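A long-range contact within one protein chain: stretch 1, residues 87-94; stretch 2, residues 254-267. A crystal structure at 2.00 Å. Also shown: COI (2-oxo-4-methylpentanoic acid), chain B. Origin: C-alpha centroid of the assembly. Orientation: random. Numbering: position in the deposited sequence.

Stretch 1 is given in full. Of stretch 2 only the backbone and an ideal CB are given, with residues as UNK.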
# COMPACT_ATOMS: atom_id res chain seq x y z
N ILE A 87 -12.87 20.80 21.79
CA ILE A 87 -13.66 19.59 21.93
C ILE A 87 -12.98 18.44 21.20
O ILE A 87 -12.60 18.56 20.03
CB ILE A 87 -15.07 19.74 21.34
CG1 ILE A 87 -15.76 21.00 21.87
CG2 ILE A 87 -15.90 18.50 21.64
CD1 ILE A 87 -16.08 20.96 23.35
N PHE A 88 -12.83 17.31 21.88
CA PHE A 88 -12.19 16.18 21.27
C PHE A 88 -13.04 15.68 20.06
O PHE A 88 -14.29 15.67 20.09
CB PHE A 88 -11.96 15.07 22.28
CG PHE A 88 -11.33 13.85 21.69
CD1 PHE A 88 -10.05 13.91 21.17
CD2 PHE A 88 -12.03 12.66 21.62
CE1 PHE A 88 -9.47 12.78 20.60
CE2 PHE A 88 -11.46 11.53 21.04
CZ PHE A 88 -10.18 11.60 20.55
N HIS A 89 -12.35 15.35 19.00
CA HIS A 89 -13.00 15.06 17.73
C HIS A 89 -12.48 13.76 17.16
O HIS A 89 -11.28 13.54 17.08
CB HIS A 89 -12.77 16.21 16.72
CG HIS A 89 -13.45 15.99 15.40
ND1 HIS A 89 -12.84 16.30 14.20
CD2 HIS A 89 -14.67 15.49 15.09
CE1 HIS A 89 -13.65 15.98 13.20
NE2 HIS A 89 -14.77 15.50 13.71
N VAL A 90 -13.41 12.89 16.76
CA VAL A 90 -13.07 11.66 16.08
C VAL A 90 -13.75 11.64 14.70
O VAL A 90 -14.92 11.96 14.58
CB VAL A 90 -13.49 10.41 16.86
CG1 VAL A 90 -13.06 9.18 16.11
CG2 VAL A 90 -12.86 10.43 18.27
N ALA A 91 -13.00 11.31 13.66
CA ALA A 91 -13.56 11.17 12.30
C ALA A 91 -13.62 9.70 11.94
O ALA A 91 -12.61 8.98 12.01
CB ALA A 91 -12.74 11.91 11.32
N ILE A 92 -14.81 9.26 11.56
CA ILE A 92 -15.03 7.92 11.05
C ILE A 92 -15.60 8.06 9.62
O ILE A 92 -16.08 9.15 9.24
CB ILE A 92 -15.96 7.14 11.98
CG1 ILE A 92 -17.33 7.81 12.11
CG2 ILE A 92 -15.30 7.02 13.40
CD1 ILE A 92 -18.41 6.90 12.72
N GLY A 93 -15.55 7.00 8.83
CA GLY A 93 -15.97 7.07 7.43
C GLY A 93 -15.44 8.34 6.75
O GLY A 93 -16.18 9.10 6.10
N SER A 94 -14.15 8.58 6.91
CA SER A 94 -13.57 9.86 6.52
C SER A 94 -12.21 9.72 5.82
O SER A 94 -11.22 10.26 6.32
CB SER A 94 -13.38 10.77 7.74
OG SER A 94 -14.61 11.19 8.33
N UNK A 254 -18.01 -2.08 6.52
CA UNK A 254 -16.87 -1.36 7.07
C UNK A 254 -17.26 -0.37 8.13
O UNK A 254 -16.58 -0.22 9.17
CB UNK A 254 -16.12 -0.63 5.95
N UNK A 255 -18.33 0.36 7.87
CA UNK A 255 -18.64 1.48 8.73
C UNK A 255 -19.11 1.04 10.11
O UNK A 255 -18.75 1.66 11.09
CB UNK A 255 -19.71 2.36 8.07
N UNK A 256 -19.93 -0.00 10.16
CA UNK A 256 -20.28 -0.64 11.42
C UNK A 256 -19.06 -1.13 12.18
O UNK A 256 -18.92 -0.86 13.38
CB UNK A 256 -21.23 -1.81 11.17
N UNK A 257 -18.18 -1.85 11.50
CA UNK A 257 -16.99 -2.43 12.12
C UNK A 257 -16.13 -1.32 12.72
O UNK A 257 -15.67 -1.40 13.87
CB UNK A 257 -16.19 -3.24 11.10
N UNK A 258 -15.91 -0.28 11.93
CA UNK A 258 -15.16 0.88 12.36
C UNK A 258 -15.79 1.58 13.56
O UNK A 258 -15.09 2.05 14.46
CB UNK A 258 -15.03 1.87 11.20
N UNK A 259 -17.10 1.74 13.50
CA UNK A 259 -17.80 2.46 14.53
C UNK A 259 -17.79 1.63 15.84
O UNK A 259 -17.65 2.20 16.91
CB UNK A 259 -19.23 2.77 14.08
N UNK A 260 -17.85 0.31 15.73
CA UNK A 260 -17.74 -0.55 16.88
C UNK A 260 -16.36 -0.39 17.56
O UNK A 260 -16.28 -0.31 18.79
CB UNK A 260 -17.98 -2.00 16.46
N UNK A 261 -15.27 -0.37 16.79
CA UNK A 261 -13.95 -0.18 17.41
C UNK A 261 -13.77 1.21 18.02
O UNK A 261 -13.07 1.37 19.04
CB UNK A 261 -12.85 -0.42 16.37
N UNK A 262 -14.39 2.21 17.43
CA UNK A 262 -14.38 3.52 18.05
C UNK A 262 -15.04 3.48 19.43
O UNK A 262 -14.50 4.04 20.37
CB UNK A 262 -15.09 4.54 17.15
N UNK A 263 -16.22 2.86 19.54
CA UNK A 263 -16.89 2.82 20.85
C UNK A 263 -16.11 2.05 21.86
O UNK A 263 -16.05 2.44 23.02
CB UNK A 263 -18.29 2.21 20.73
N UNK A 264 -15.54 0.93 21.43
CA UNK A 264 -14.79 0.07 22.36
C UNK A 264 -13.62 0.83 22.98
O UNK A 264 -13.41 0.82 24.20
CB UNK A 264 -14.28 -1.18 21.64
N UNK A 265 -12.86 1.51 22.13
CA UNK A 265 -11.64 2.13 22.59
C UNK A 265 -11.93 3.44 23.31
O UNK A 265 -11.27 3.74 24.29
CB UNK A 265 -10.69 2.37 21.41
N UNK A 266 -12.92 4.21 22.85
CA UNK A 266 -13.28 5.44 23.51
C UNK A 266 -13.88 5.19 24.89
O UNK A 266 -13.66 5.97 25.81
CB UNK A 266 -14.26 6.23 22.64
N UNK A 267 -14.67 4.14 25.01
CA UNK A 267 -15.19 3.69 26.30
C UNK A 267 -14.06 3.46 27.28
O UNK A 267 -14.15 3.89 28.43
CB UNK A 267 -16.01 2.41 26.14
C1 COI B . -15.63 8.92 3.26
O1 COI B . -15.84 10.17 3.23
O2 COI B . -14.47 8.44 3.31
C2 COI B . -16.81 8.01 3.31
O3 COI B . -16.65 6.81 3.31
C3 COI B . -18.16 8.69 3.40
C4 COI B . -19.25 7.69 3.26
C5 COI B . -20.47 8.26 3.93
C6 COI B . -19.41 7.49 1.76

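Stretch 2 is helical throughout (phi near -60°, psi near -43°) and runs almost antiparallel to strand 88-92, at 158° between N-to-C directions with a closest axial approach of 9.8 Å. Phe88, Val90 and Ile92 all direct CA-to-CB toward the helix, so the visible surface is an apolar row that ends at the backbone of Gly93, whose amide can donate to the helix.

At 254 CA-to-CB points sideways and the ideal CB has nothing of stretch 1 within 5.5 Å. Only a long side chain could come near, and many types would do. The residue is Phe254; Phe254 CE2 comes to 4.5 Å from Gly93 CA, and little surface is covered.

At position 255 CA-to-CB also points sideways, but 255 CA lies 6.3 Å from Gly93 CA, with the ligand beyond. A long or aromatic side chain could reach both; a small one would leave the space to others. It is Phe255, chi1 -60° (m). Its CE1 lies 3.8 Å from Gly93 CA and 3.4 Å from COI O3, both at the ring edge. A CB built on Gly93 would fall 3.1 Å from Phe255 CE1, a tight approach, and the positive phi of Gly93 (44°) independently favours glycine.

Positions 256 and 257 are out of reach, so stretch 1 sets no preference; they are Gly256 and Val257.

At 258 CA-to-CB points toward the strand, with the ideal CB 5.4 Å from Ile92 CB. The amide of Gly93 offers a donor farther along, so an extended acceptor such as Glu or Gln would suit, while an apolar chain could pack on Ile92. The residue is Glu258, with chi1 and chi2 both t. Gly93 N donates to Glu258 OE1 at 2.7 Å, with an N-H...acceptor angle of 156°, and Glu258 OE1 also lies 3.3 Å from Ile92 CB. Glu258 OE2 is hydrogen-bonded elsewhere in the structure.

At 259 CA-to-CB points sideways, and the ideal CB lies 4.4 Å from Ile92 CD1. That already makes a contact, so a small apolar residue is sufficient, though a larger one directed elsewhere is not excluded. Ala259 CB meets Ile92 CD1 at 4.4 Å.

Positions 260 and 261 are out of reach and undetermined by stretch 1; they are Tyr260 and Asp261.

At 262 CA-to-CB points toward the strand, and the ideal CB is 4.5 Å from Ile92 CG2 and 5.2 Å from Val90 CG1. Two methyl-bearing neighbours call for a branched or flexible apolar chain: Leu, Ile or Met. In Leu262 (chi1 t, chi2 p), CD1 approaches Val90 CG1 at 3.7 Å and CD2 approaches Ile92 CG2 at 3.9 Å, so the fork serves both neighbours.

Positions 263, 264 and 265 are out of reach: Cys263, Thr264 and Thr265. Thr265 OG1 donates to Asp261 O at 2.9 Å.

Position 266 again points toward the strand, but its ideal CB has no neighbour within 5.5 Å. Bridging the gap to the Phe88 ring takes a longer apolar chain, such as Leu, Met or Phe. Leu266 CD1 reaches Phe88 CE2 at 4.1 Å, obliquely to the ring.

Position 267 is out of reach; Ser267 OG donates to Cys263 O at 3.0 Å.

Stretch 2 (254-267) FFGVEAYDLCTTLS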
# COMPACT_ATOMS: atom_id res chain seq x y z
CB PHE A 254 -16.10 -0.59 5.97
CG PHE A 254 -15.20 0.44 6.54
CD1 PHE A 254 -13.98 0.07 7.07
CD2 PHE A 254 -15.60 1.76 6.63
CE1 PHE A 254 -13.15 1.00 7.67
CE2 PHE A 254 -14.79 2.70 7.22
CZ PHE A 254 -13.56 2.32 7.75
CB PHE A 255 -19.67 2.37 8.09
CG PHE A 255 -19.23 2.92 6.77
CD1 PHE A 255 -18.52 4.10 6.71
CD2 PHE A 255 -19.50 2.23 5.58
CE1 PHE A 255 -18.08 4.64 5.49
CE2 PHE A 255 -19.06 2.76 4.34
CZ PHE A 255 -18.35 3.96 4.31
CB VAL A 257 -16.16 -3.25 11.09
CG1 VAL A 257 -14.77 -3.65 11.66
CG2 VAL A 257 -16.94 -4.46 10.63
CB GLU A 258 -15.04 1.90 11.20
CG GLU A 258 -14.24 3.14 11.57
CD GLU A 258 -14.24 4.22 10.46
OE1 GLU A 258 -15.35 4.56 9.95
OE2 GLU A 258 -13.14 4.72 10.13
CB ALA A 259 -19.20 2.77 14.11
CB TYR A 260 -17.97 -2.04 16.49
CG TYR A 260 -17.78 -2.99 17.64
CD1 TYR A 260 -18.83 -3.26 18.51
CD2 TYR A 260 -16.55 -3.61 17.88
CE1 TYR A 260 -18.66 -4.14 19.61
CE2 TYR A 260 -16.37 -4.49 18.97
CZ TYR A 260 -17.43 -4.74 19.82
OH TYR A 260 -17.28 -5.62 20.88
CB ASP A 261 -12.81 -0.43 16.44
CG ASP A 261 -12.54 -1.90 16.20
OD1 ASP A 261 -13.27 -2.75 16.78
OD2 ASP A 261 -11.60 -2.21 15.43
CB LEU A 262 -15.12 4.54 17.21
CG LEU A 262 -15.45 5.81 18.00
CD1 LEU A 262 -14.16 6.47 18.41
CD2 LEU A 262 -16.23 6.73 17.14
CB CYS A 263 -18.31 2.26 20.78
SG CYS A 263 -19.34 3.24 19.74
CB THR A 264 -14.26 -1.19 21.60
OG1 THR A 264 -15.38 -2.02 21.30
CG2 THR A 264 -13.24 -1.95 22.40
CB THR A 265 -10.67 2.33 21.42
OG1 THR A 265 -11.27 3.16 20.42
CG2 THR A 265 -10.32 0.95 20.84
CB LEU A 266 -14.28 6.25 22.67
CG LEU A 266 -14.57 7.68 23.11
CD1 LEU A 266 -13.31 8.52 23.12
CD2 LEU A 266 -15.60 8.32 22.16
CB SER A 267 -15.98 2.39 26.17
OG SER A 267 -17.29 2.63 25.74
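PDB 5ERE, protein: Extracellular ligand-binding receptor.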